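Local coordinates for periplasmic binding protein/LacI transcriptional regulator (PDB 3BRS), which probably binds a sugar in the cleft between its two domains, as the solute-binding component of an ABC-type transporter, at residues A[22-25]-A[26-29]; A[146-149]-A[150-153]; A[179-182]-A[183-187]; A[212-215]-A[216-219]; A[245-248]-A[249-253]. All coordinates share one frame; numbering follows the deposited sequence.

Interaction 1: A[22-25]-A[26-29]; sequences WSVL and VEGA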
loop_
_atom_site.group_PDB
_atom_site.type_symbol
_atom_site.label_atom_id
_atom_site.label_comp_id
_atom_site.label_asym_id
_atom_site.label_seq_id
_atom_site.Cartn_x
_atom_site.Cartn_y
_atom_site.Cartn_z
ATOM N N TRP A 22 3.631 -0.804 7.606
ATOM C CA TRP A 22 5.066 -0.805 7.498
ATOM C C TRP A 22 5.664 -1.461 8.694
ATOM O O TRP A 22 6.688 -2.151 8.576
ATOM C CB TRP A 22 5.695 0.601 7.179
ATOM C CG TRP A 22 5.233 1.030 5.762
ATOM C CD1 TRP A 22 4.332 2.006 5.473
ATOM C CD2 TRP A 22 5.547 0.394 4.506
ATOM N NE1 TRP A 22 4.088 2.065 4.127
ATOM C CE2 TRP A 22 4.815 1.085 3.493
ATOM C CE3 TRP A 22 6.381 -0.669 4.131
ATOM C CZ2 TRP A 22 4.888 0.746 2.131
ATOM C CZ3 TRP A 22 6.471 -1.003 2.751
ATOM C CH2 TRP A 22 5.693 -0.308 1.781
ATOM N N SER A 23 5.031 -1.298 9.842
ATOM C CA SER A 23 5.573 -1.906 11.076
ATOM C C SER A 23 5.568 -3.401 11.006
ATOM O O SER A 23 6.497 -4.003 11.441
ATOM C CB SER A 23 4.813 -1.462 12.337
ATOM O OG SER A 23 4.915 -0.054 12.493
ATOM N N VAL A 24 4.478 -4.002 10.577
ATOM C CA VAL A 24 4.364 -5.454 10.569
ATOM C C VAL A 24 5.173 -6.143 9.454
ATOM O O VAL A 24 5.717 -7.239 9.651
ATOM C CB VAL A 24 2.901 -5.810 10.518
ATOM C CG1 VAL A 24 2.679 -7.264 10.179
ATOM C CG2 VAL A 24 2.240 -5.455 11.888
ATOM N N LEU A 25 5.303 -5.457 8.297
ATOM C CA LEU A 25 6.111 -5.924 7.148
ATOM C C LEU A 25 7.527 -6.088 7.644
ATOM O O LEU A 25 8.215 -7.081 7.378
ATOM C CB LEU A 25 6.064 -4.868 6.056
ATOM C CG LEU A 25 6.714 -5.379 4.768
ATOM C CD1 LEU A 25 5.865 -5.124 3.530
ATOM C CD2 LEU A 25 8.067 -4.771 4.644
ATOM N N VAL A 26 7.976 -5.114 8.391
ATOM C CA VAL A 26 9.341 -5.141 8.963
ATOM C C VAL A 26 9.442 -6.321 9.896
ATOM O O VAL A 26 10.407 -7.081 9.816
ATOM C CB VAL A 26 9.603 -3.795 9.690
ATOM C CG1 VAL A 26 10.775 -3.883 10.661
ATOM C CG2 VAL A 26 9.913 -2.731 8.649
ATOM N N GLU A 27 8.451 -6.521 10.776
ATOM C CA GLU A 27 8.474 -7.697 11.655
ATOM C C GLU A 27 8.520 -8.950 10.914
ATOM O O GLU A 27 9.249 -9.846 11.330
ATOM C CB GLU A 27 7.289 -7.711 12.636
ATOM C CG GLU A 27 7.217 -6.400 13.453
ATOM C CD GLU A 27 6.025 -6.335 14.412
ATOM O OE1 GLU A 27 5.009 -5.671 14.051
ATOM O OE2 GLU A 27 6.125 -6.985 15.499
ATOM N N GLY A 28 7.763 -9.080 9.802
ATOM C CA GLY A 28 7.812 -10.341 9.098
ATOM C C GLY A 28 9.158 -10.621 8.460
ATOM O O GLY A 28 9.576 -11.717 8.409
ATOM N N ALA A 29 9.816 -9.618 7.885
ATOM C CA ALA A 29 11.091 -9.809 7.255
ATOM C C ALA A 29 12.192 -10.032 8.332
ATOM O O ALA A 29 13.102 -10.869 8.187
ATOM C CB ALA A 29 11.400 -8.588 6.386
#
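The E27 carboxylate is the flat group that reaches back across this turn of helix 20-36. Its OE1 lies 3.5 Å from V24 CG2, and the two side chains pass each other at a slant. The carboxylate comes there because CG of E27 is tucked beside its own backbone N (chi1 -55°), which also sets CG only 3.2 Å from S23 O; beyond CG the chain runs out extended. The other flat group, the indole of W22, leaves in a different direction, with its NE1 bonded to E48 OE2 and its ring packed on P12, V14 and D97. V26 leans on the preceding turn with CG2, 3.3 Å from W22 O.

Four i to i+4 bonds run underneath, from the amides of V26, E27, G28 and A29, the shortest being G28 N to V24 O at 2.8 Å. E27 thus meets S23 O through CG and V24 through OE1; OE1 and the S23 carbonyl oxygen are two acceptors and form no hydrogen bond. The backbone amides do the holding, while W22, L25 and A29 are left to pack against other parts of the domain.

Interaction 2: A[146-149]-A[150-153]; sequences AMDR and EEGL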
loop_
_atom_site.group_PDB
_atom_site.type_symbol
_atom_site.label_atom_id
_atom_site.label_comp_id
_atom_site.label_asym_id
_atom_site.label_seq_id
_atom_site.Cartn_x
_atom_site.Cartn_y
_atom_site.Cartn_z
ATOM N N ALA A 146 -1.513 2.662 -5.109
ATOM C CA ALA A 146 -2.659 3.643 -5.207
ATOM C C ALA A 146 -3.428 3.486 -6.502
ATOM O O ALA A 146 -4.653 3.540 -6.504
ATOM C CB ALA A 146 -2.190 5.128 -5.149
ATOM N N MET A 147 -2.677 3.412 -7.622
ATOM C CA MET A 147 -3.252 3.231 -8.945
ATOM C C MET A 147 -4.080 2.015 -9.038
ATOM O O MET A 147 -5.102 2.068 -9.663
ATOM C CB MET A 147 -2.157 3.175 -10.049
ATOM C CG MET A 147 -0.980 4.245 -9.925
ATOM S SD MET A 147 0.464 4.270 -11.107
ATOM C CE MET A 147 -0.361 3.620 -12.527
ATOM N N ASP A 148 -3.593 0.875 -8.541
ATOM C CA ASP A 148 -4.307 -0.406 -8.697
ATOM C C ASP A 148 -5.611 -0.395 -7.864
ATOM O O ASP A 148 -6.632 -0.827 -8.291
ATOM C CB ASP A 148 -3.434 -1.644 -8.299
ATOM C CG ASP A 148 -2.340 -2.005 -9.340
ATOM O OD1 ASP A 148 -2.242 -1.359 -10.393
ATOM O OD2 ASP A 148 -1.535 -2.926 -9.081
ATOM N N ARG A 149 -5.544 0.159 -6.674
ATOM C CA ARG A 149 -6.682 0.358 -5.766
ATOM C C ARG A 149 -7.815 1.219 -6.306
ATOM O O ARG A 149 -9.011 0.834 -6.180
ATOM C CB ARG A 149 -6.177 0.879 -4.430
ATOM C CG ARG A 149 -5.493 -0.292 -3.645
ATOM C CD ARG A 149 -4.974 0.114 -2.316
ATOM N NE ARG A 149 -3.920 -0.808 -1.921
ATOM C CZ ARG A 149 -3.107 -0.575 -0.885
ATOM N NH1 ARG A 149 -3.258 0.540 -0.092
ATOM N NH2 ARG A 149 -2.130 -1.442 -0.655
ATOM N N GLU A 150 -7.449 2.344 -6.954
ATOM C CA GLU A 150 -8.425 3.268 -7.490
ATOM C C GLU A 150 -9.067 2.655 -8.776
ATOM O O GLU A 150 -10.244 2.798 -8.997
ATOM C CB GLU A 150 -7.748 4.621 -7.800
ATOM C CG GLU A 150 -8.647 5.590 -8.573
ATOM C CD GLU A 150 -7.877 6.837 -8.853
ATOM O OE1 GLU A 150 -7.029 7.175 -7.987
ATOM O OE2 GLU A 150 -8.051 7.463 -9.902
ATOM N N GLU A 151 -8.263 1.993 -9.591
ATOM C CA GLU A 151 -8.740 1.207 -10.769
ATOM C C GLU A 151 -9.656 0.105 -10.404
ATOM O O GLU A 151 -10.812 0.003 -10.931
ATOM C CB GLU A 151 -7.520 0.616 -11.494
ATOM C CG GLU A 151 -7.840 -0.191 -12.771
ATOM C CD GLU A 151 -6.616 -1.015 -13.269
ATOM O OE1 GLU A 151 -5.432 -0.560 -13.033
ATOM O OE2 GLU A 151 -6.829 -2.094 -13.911
ATOM N N GLY A 152 -9.209 -0.713 -9.447
ATOM C CA GLY A 152 -10.103 -1.700 -8.781
ATOM C C GLY A 152 -11.378 -1.127 -8.326
ATOM O O GLY A 152 -12.428 -1.621 -8.676
ATOM N N LEU A 153 -11.311 -0.091 -7.480
ATOM C CA LEU A 153 -12.492 0.590 -7.001
ATOM C C LEU A 153 -13.586 0.887 -8.053
ATOM O O LEU A 153 -14.728 0.596 -7.817
ATOM C CB LEU A 153 -12.091 1.900 -6.319
ATOM C CG LEU A 153 -13.210 2.765 -5.635
ATOM C CD1 LEU A 153 -13.882 2.033 -4.471
ATOM C CD2 LEU A 153 -12.615 4.085 -5.141
HETATM O O HOH W 1 -5.155 6.244 -6.520
#
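Helix 144-157 is the crossover of a beta-alpha-beta unit, between strands 133-138 and 164-169, and E150 meets A146 one turn earlier in it. The two meet through backbone, water and side chain together. E150 N donates to A146 O at 3.1 Å, and E150 CB lies 3.5 Å from the same oxygen. CG of E150 stands anti to its backbone N (chi1 171°), and the extended chain brings OE1 to 2.6 Å from water 1. That water also gives a weak bond to A146 O at 2.8 Å, although more acceptors surround it than it has protons. OE1 is held as well by Y169 OH, while OE2 forms a salt bridge with K154, so both carboxylate oxygens are engaged.

On another side of the helix, D148 OD1 and E151 OE1 come within 4.2 Å, two like charges that probably repel mildly; the salt bridge from D148 OD2 to K144 should offset this. G152 N to D148 O and L153 N to R149 O, each 2.8 Å, are the shorter backbone bonds here.

R149 heads away from the following turn. Its chain is extended from CG to NE, carrying the guanidinium to N113 OD1 and the L197 carbonyl, beside F139, N198 and Q244. Several of these lie in loops just past the C-terminal ends of sheet strands. A crossover helix with its early turns beside such loops is typical of the Rossmann-like domains of periplasmic sugar-binding proteins, whose ligand cleft opens at that edge.

Interaction 3: A[179-182]-A[183-187]; sequences DGTV and ELLTK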
loop_
_atom_site.group_PDB
_atom_site.type_symbol
_atom_site.label_atom_id
_atom_site.label_comp_id
_atom_site.label_asym_id
_atom_site.label_seq_id
_atom_site.Cartn_x
_atom_site.Cartn_y
_atom_site.Cartn_z
ATOM N N ASP A 179 -7.945 17.089 6.325
ATOM C CA ASP A 179 -8.264 18.282 5.489
ATOM C C ASP A 179 -9.051 17.988 4.244
ATOM O O ASP A 179 -10.022 18.636 3.984
ATOM C CB ASP A 179 -7.005 18.925 5.014
ATOM C CG ASP A 179 -6.279 19.595 6.106
ATOM O OD1 ASP A 179 -6.686 19.473 7.294
ATOM O OD2 ASP A 179 -5.300 20.274 5.745
ATOM N N GLY A 180 -8.612 17.018 3.452
ATOM C CA GLY A 180 -9.279 16.715 2.134
ATOM C C GLY A 180 -10.640 16.123 2.371
ATOM O O GLY A 180 -11.556 16.328 1.592
ATOM N N THR A 181 -10.796 15.404 3.471
ATOM C CA THR A 181 -12.114 14.899 3.873
ATOM C C THR A 181 -13.072 16.025 4.274
ATOM O O THR A 181 -14.273 16.082 3.879
ATOM C CB THR A 181 -11.943 13.942 5.076
ATOM O OG1 THR A 181 -11.203 12.785 4.612
ATOM C CG2 THR A 181 -13.256 13.403 5.454
ATOM N N VAL A 182 -12.533 16.955 5.064
ATOM C CA VAL A 182 -13.312 18.116 5.416
ATOM C C VAL A 182 -13.679 18.854 4.145
ATOM O O VAL A 182 -14.818 19.241 3.986
ATOM C CB VAL A 182 -12.533 19.033 6.403
ATOM C CG1 VAL A 182 -13.230 20.425 6.500
ATOM C CG2 VAL A 182 -12.490 18.337 7.833
ATOM N N GLU A 183 -12.726 19.054 3.231
ATOM C CA GLU A 183 -13.027 19.823 1.994
ATOM C C GLU A 183 -14.097 19.139 1.144
ATOM O O GLU A 183 -15.080 19.763 0.728
ATOM C CB GLU A 183 -11.749 20.069 1.178
ATOM C CG GLU A 183 -11.998 20.671 -0.217
ATOM C CD GLU A 183 -10.697 20.987 -0.977
ATOM O OE1 GLU A 183 -9.750 20.150 -0.932
ATOM O OE2 GLU A 183 -10.624 22.082 -1.599
ATOM N N LEU A 184 -13.954 17.846 0.921
ATOM C CA LEU A 184 -14.958 17.132 0.139
ATOM C C LEU A 184 -16.328 17.138 0.780
ATOM O O LEU A 184 -17.306 17.386 0.078
ATOM C CB LEU A 184 -14.568 15.654 -0.101
ATOM C CG LEU A 184 -13.692 15.164 -1.265
ATOM C CD1 LEU A 184 -12.516 16.076 -1.547
ATOM C CD2 LEU A 184 -13.239 13.745 -0.950
ATOM N N LEU A 185 -16.438 16.813 2.079
ATOM C CA LEU A 185 -17.779 16.776 2.683
ATOM C C LEU A 185 -18.411 18.192 2.856
ATOM O O LEU A 185 -19.631 18.340 2.936
ATOM C CB LEU A 185 -17.797 16.026 3.994
ATOM C CG LEU A 185 -17.474 14.565 3.903
ATOM C CD1 LEU A 185 -17.322 13.961 5.302
ATOM C CD2 LEU A 185 -18.500 13.766 3.114
ATOM N N THR A 186 -17.580 19.218 2.849
ATOM C CA THR A 186 -18.098 20.572 2.729
ATOM C C THR A 186 -18.658 20.882 1.347
ATOM O O THR A 186 -19.709 21.536 1.212
ATOM C CB THR A 186 -17.046 21.571 3.112
ATOM O OG1 THR A 186 -16.715 21.316 4.477
ATOM C CG2 THR A 186 -17.651 22.987 3.058
ATOM N N LYS A 187 -17.954 20.426 0.319
ATOM C CA LYS A 187 -18.282 20.808 -1.041
ATOM C C LYS A 187 -19.321 19.908 -1.661
ATOM O O LYS A 187 -20.046 20.309 -2.568
ATOM C CB LYS A 187 -17.014 20.833 -1.894
ATOM C CG LYS A 187 -17.270 21.225 -3.316
ATOM C CD LYS A 187 -15.971 21.705 -3.982
ATOM C CE LYS A 187 -16.248 22.156 -5.409
ATOM N NZ LYS A 187 -15.190 23.118 -5.840
#
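V182 and T186 meet one turn apart on helix 174-187, side by side and pointing the same way. T186 has its hydroxyl beside its own backbone N (chi1 -61°), a conformation that turns OG1 back along the helix to donate to V182 O at 2.9 Å. The main-chain N of T186 gives that oxygen a second bond at 3.0 Å, and the two donors arrive from opposite faces of the carbonyl plane. One acceptor is therefore gripped twice, and the hydroxyl of this exposed residue spends its proton within the helix. CG1 of V182 comes no nearer to OG1 than 4.1 Å.

T181 shares the threonine conformation of T186, and its OG1 bonds back to the A177 carbonyl. Its methyl CG2 is thereby anti to the backbone N and runs alongside L185, touching CD1 at 4.1 Å. L185 holds CG beside its backbone N, with CB and CG over T181 O. L184 has a different shape: chi1 is -87° and chi2 41°, and CD1 is brought to 3.3 Å from G180 O, a close carbon-oxygen approach. L184 N donates to that same oxygen at 2.9 Å.

T181, L184 and L185 are buried, and V182 partly so. T181 and V182 rest on A208 of helix 199-211, and L185 reaches I209. L184 and L185 both touch M194 of strand 191-196, while T181 and L184 also meet I137 of strand 133-138. The helix is thus laid over these two parallel strands with helix 199-211 along its side.

Interaction 4: A[212-215]-A[216-219]; sequences MSLE and AKVK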
loop_
_atom_site.group_PDB
_atom_site.type_symbol
_atom_site.label_atom_id
_atom_site.label_comp_id
_atom_site.label_asym_id
_atom_site.label_seq_id
_atom_site.Cartn_x
_atom_site.Cartn_y
_atom_site.Cartn_z
ATOM N N MET A 212 -16.904 16.291 12.427
ATOM C CA MET A 212 -17.962 16.951 11.672
ATOM C C MET A 212 -19.290 16.493 12.214
ATOM O O MET A 212 -20.300 17.016 11.822
ATOM C CB MET A 212 -17.784 16.667 10.152
ATOM C CG MET A 212 -16.650 17.548 9.525
ATOM S SD MET A 212 -16.421 17.290 7.766
ATOM C CE MET A 212 -17.712 18.321 7.097
ATOM N N SER A 213 -19.304 15.531 13.131
ATOM C CA SER A 213 -20.577 14.934 13.623
ATOM C C SER A 213 -21.433 14.365 12.487
ATOM O O SER A 213 -22.657 14.466 12.503
ATOM C CB SER A 213 -21.361 15.926 14.452
ATOM O OG SER A 213 -20.708 16.108 15.700
ATOM N N LEU A 214 -20.776 13.697 11.531
ATOM C CA LEU A 214 -21.407 13.050 10.369
ATOM C C LEU A 214 -21.498 11.524 10.465
ATOM O O LEU A 214 -21.812 10.865 9.486
ATOM C CB LEU A 214 -20.588 13.420 9.121
ATOM C CG LEU A 214 -20.805 14.869 8.718
ATOM C CD1 LEU A 214 -20.040 15.383 7.500
ATOM C CD2 LEU A 214 -22.318 14.996 8.477
ATOM N N GLU A 215 -21.241 10.954 11.641
ATOM C CA GLU A 215 -20.983 9.504 11.730
ATOM C C GLU A 215 -22.217 8.620 11.490
ATOM O O GLU A 215 -22.098 7.389 11.295
ATOM C CB GLU A 215 -20.181 9.108 13.006
ATOM C CG GLU A 215 -21.021 8.735 14.257
ATOM C CD GLU A 215 -21.764 9.923 14.893
ATOM O OE1 GLU A 215 -21.369 11.101 14.629
ATOM O OE2 GLU A 215 -22.738 9.664 15.663
ATOM N N ALA A 216 -23.392 9.227 11.443
ATOM C CA ALA A 216 -24.537 8.434 11.082
ATOM C C ALA A 216 -25.153 8.988 9.824
ATOM O O ALA A 216 -26.242 8.610 9.469
ATOM C CB ALA A 216 -25.536 8.359 12.199
ATOM N N LYS A 217 -24.452 9.907 9.159
ATOM C CA LYS A 217 -24.827 10.299 7.808
ATOM C C LYS A 217 -23.854 9.782 6.743
ATOM O O LYS A 217 -24.281 9.395 5.666
ATOM C CB LYS A 217 -24.949 11.818 7.711
ATOM C CG LYS A 217 -26.330 12.328 8.133
ATOM C CD LYS A 217 -26.387 13.843 8.162
ATOM C CE LYS A 217 -26.543 14.414 9.592
ATOM N NZ LYS A 217 -26.545 15.939 9.628
ATOM N N VAL A 218 -22.558 9.815 7.050
ATOM C CA VAL A 218 -21.527 9.375 6.127
ATOM C C VAL A 218 -20.858 8.079 6.647
ATOM O O VAL A 218 -20.300 8.047 7.739
ATOM C CB VAL A 218 -20.512 10.510 5.842
ATOM C CG1 VAL A 218 -19.257 10.056 4.920
ATOM C CG2 VAL A 218 -21.312 11.764 5.307
ATOM N N LYS A 219 -20.974 7.017 5.854
ATOM C CA LYS A 219 -20.238 5.779 6.066
ATOM C C LYS A 219 -18.880 5.728 5.318
ATOM O O LYS A 219 -18.688 6.341 4.265
ATOM C CB LYS A 219 -21.104 4.621 5.636
ATOM C CG LYS A 219 -22.290 4.334 6.617
ATOM C CD LYS A 219 -23.252 3.399 5.865
ATOM C CE LYS A 219 -24.584 3.168 6.543
ATOM N NZ LYS A 219 -25.651 3.117 5.486
#
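Two hydrogen bonds converge on one oxygen, L214 O. V218 N donates to it at 2.8 Å, almost straight along the C=O axis, with an N-H...O angle of 176°. K217 N also donates at 2.8 Å, but from well above the carbonyl plane, 58° out of it, and with a more bent N-H...O angle of 149°. The K217 bond closes a beta turn over L214-K217, with E215 and A216 at its corners in backbone conformations close to type I; the V218 bond carries the chain one residue further round. A216 N is 3.0 Å from the same oxygen too, but badly angled for a bond.

Apolar contacts are looser. L214 CB and V218 CG2 stand 4.2 Å apart, and L214 CD2 is equally far from CB of K217, the leucine and lysine side chains passing at an angle. L214 keeps CG beside its backbone N, and L185 of helix 174-187 packs on it. Of the charged residues, E215 has CG set 3.7 Å from A216 N by its first torsion, and a bend at chi2 folds the carboxylate end over.

The loop leaves helix 199-211 by a Schellman motif, in which S213 takes positive phi, and then enters strand 219-224. With one carbonyl taking both amides, the turn is held by main-chain hydrogen bonds, and the L214-V218 pair gives it an apolar side within an otherwise largely exposed loop.

Interaction 5: A[245-248]-A[249-253]; sequences KPFN and IGYLG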
loop_
_atom_site.group_PDB
_atom_site.type_symbol
_atom_site.label_atom_id
_atom_site.label_comp_id
_atom_site.label_asym_id
_atom_site.label_seq_id
_atom_site.Cartn_x
_atom_site.Cartn_y
_atom_site.Cartn_z
ATOM N N LYS A 245 -1.931 -8.637 4.309
ATOM C CA LYS A 245 -1.063 -9.505 5.104
ATOM C C LYS A 245 0.421 -9.049 5.135
ATOM O O LYS A 245 1.329 -9.742 4.651
ATOM C CB LYS A 245 -1.258 -11.000 4.721
ATOM C CG LYS A 245 -2.607 -11.524 5.192
ATOM C CD LYS A 245 -2.864 -12.981 4.839
ATOM C CE LYS A 245 -4.378 -13.174 4.433
ATOM N NZ LYS A 245 -4.807 -14.446 3.690
ATOM N N PRO A 246 0.681 -7.879 5.722
ATOM C CA PRO A 246 2.023 -7.325 5.575
ATOM C C PRO A 246 3.057 -8.206 6.189
ATOM O O PRO A 246 4.184 -8.248 5.695
ATOM C CB PRO A 246 1.932 -6.000 6.320
ATOM C CG PRO A 246 0.826 -6.234 7.293
ATOM C CD PRO A 246 -0.172 -6.961 6.488
ATOM N N PHE A 247 2.691 -8.947 7.249
ATOM C CA PHE A 247 3.675 -9.843 7.850
ATOM C C PHE A 247 4.180 -10.824 6.768
ATOM O O PHE A 247 5.416 -10.990 6.552
ATOM C CB PHE A 247 3.041 -10.586 9.057
ATOM C CG PHE A 247 4.041 -11.320 9.849
ATOM C CD1 PHE A 247 4.372 -12.638 9.517
ATOM C CD2 PHE A 247 4.741 -10.674 10.902
ATOM C CE1 PHE A 247 5.383 -13.336 10.258
ATOM C CE2 PHE A 247 5.750 -11.362 11.642
ATOM C CZ PHE A 247 6.061 -12.680 11.315
ATOM N N ASN A 248 3.226 -11.434 6.035
ATOM C CA ASN A 248 3.592 -12.330 4.963
ATOM C C ASN A 248 4.327 -11.705 3.807
ATOM O O ASN A 248 5.176 -12.377 3.229
ATOM C CB ASN A 248 2.393 -13.034 4.468
ATOM C CG ASN A 248 1.951 -14.078 5.468
ATOM O OD1 ASN A 248 0.801 -14.471 5.525
ATOM N ND2 ASN A 248 2.882 -14.483 6.324
ATOM N N ILE A 249 3.990 -10.467 3.424
ATOM C CA ILE A 249 4.814 -9.802 2.388
ATOM C C ILE A 249 6.274 -9.753 2.741
ATOM O O ILE A 249 7.146 -10.009 1.854
ATOM C CB ILE A 249 4.333 -8.378 2.059
ATOM C CG1 ILE A 249 3.024 -8.494 1.293
ATOM C CG2 ILE A 249 5.378 -7.617 1.090
ATOM C CD1 ILE A 249 2.063 -7.254 1.436
ATOM N N GLY A 250 6.571 -9.373 3.989
ATOM C CA GLY A 250 7.972 -9.244 4.421
ATOM C C GLY A 250 8.655 -10.584 4.607
ATOM O O GLY A 250 9.802 -10.752 4.233
ATOM N N TYR A 251 7.952 -11.522 5.257
ATOM C CA TYR A 251 8.438 -12.820 5.490
ATOM C C TYR A 251 8.854 -13.473 4.142
ATOM O O TYR A 251 10.021 -13.846 3.928
ATOM C CB TYR A 251 7.369 -13.624 6.337
ATOM C CG TYR A 251 7.917 -14.948 6.775
ATOM C CD1 TYR A 251 8.040 -16.008 5.889
ATOM C CD2 TYR A 251 8.404 -15.106 8.067
ATOM C CE1 TYR A 251 8.652 -17.231 6.285
ATOM C CE2 TYR A 251 9.019 -16.299 8.491
ATOM C CZ TYR A 251 9.136 -17.355 7.614
ATOM O OH TYR A 251 9.727 -18.508 8.109
ATOM N N LEU A 252 7.908 -13.574 3.223
ATOM C CA LEU A 252 8.121 -14.224 1.953
ATOM C C LEU A 252 9.197 -13.540 1.132
ATOM O O LEU A 252 9.917 -14.206 0.393
ATOM C CB LEU A 252 6.806 -14.265 1.105
ATOM C CG LEU A 252 5.538 -14.896 1.755
ATOM C CD1 LEU A 252 4.251 -14.838 0.860
ATOM C CD2 LEU A 252 5.737 -16.310 2.315
ATOM N N GLY A 253 9.289 -12.211 1.193
ATOM C CA GLY A 253 10.224 -11.478 0.321
ATOM C C GLY A 253 11.603 -12.044 0.701
ATOM O O GLY A 253 12.433 -12.425 -0.146
#
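F247 and Y251 touch one turn apart on helix 246-262, F247 CE1 lying 4.1 Å from Y251 CD2. The two side chains meet at a slant, an apolar contact. Both have CG anti to the backbone N (chi1 -170° and -172°), and so both rings leave the same side of the helix in like fashion. N248 ND2 sits in the plane of the F247 ring at its edge.

Next come the contacts with carbonyls. L252 CB lies 3.3 Å from N248 O, while I249 CB stands 3.6 Å from P246 O. The backbone beneath sets these positions: Y251 N bonds to F247 O at 2.9 Å and L252 N to N248 O at 3.0 Å.

Furthest back is the helix start. K245 is the N-cap residue, and its O accepts from I249 N at 3.0 Å. Beyond the helix, P246 and F247 pack on V24 and I249 on L25, both of helix 20-36. The hydrogen bonds between these two segments are all main-chain; the aromatic pair adds an apolar contact, probably a modest one, and F247 is also backed by V24 of the neighbouring helix.

How the interactions relate
All five contacts are local and follow one another in series along the chain, none nesting or crossing; each spans a helical turn or a tight turn instead of closing a long loop. Interaction 1, on helix 20-36, comes first, yet its partner in space is interaction 5, near the end of the chain: G28 CA meets F247 CE2 and L25 CD1 meets I249 CG2, pairing two helices of one domain. Interactions 2, 3 and 4 belong with the other sheet. There helix 174-187 meets the 212-219 loop, with L185 against L214, M212 and V218. Interaction 2 touches none of the others; its nearest atoms are about 7 Å from interaction 5 and 8 Å from interaction 1.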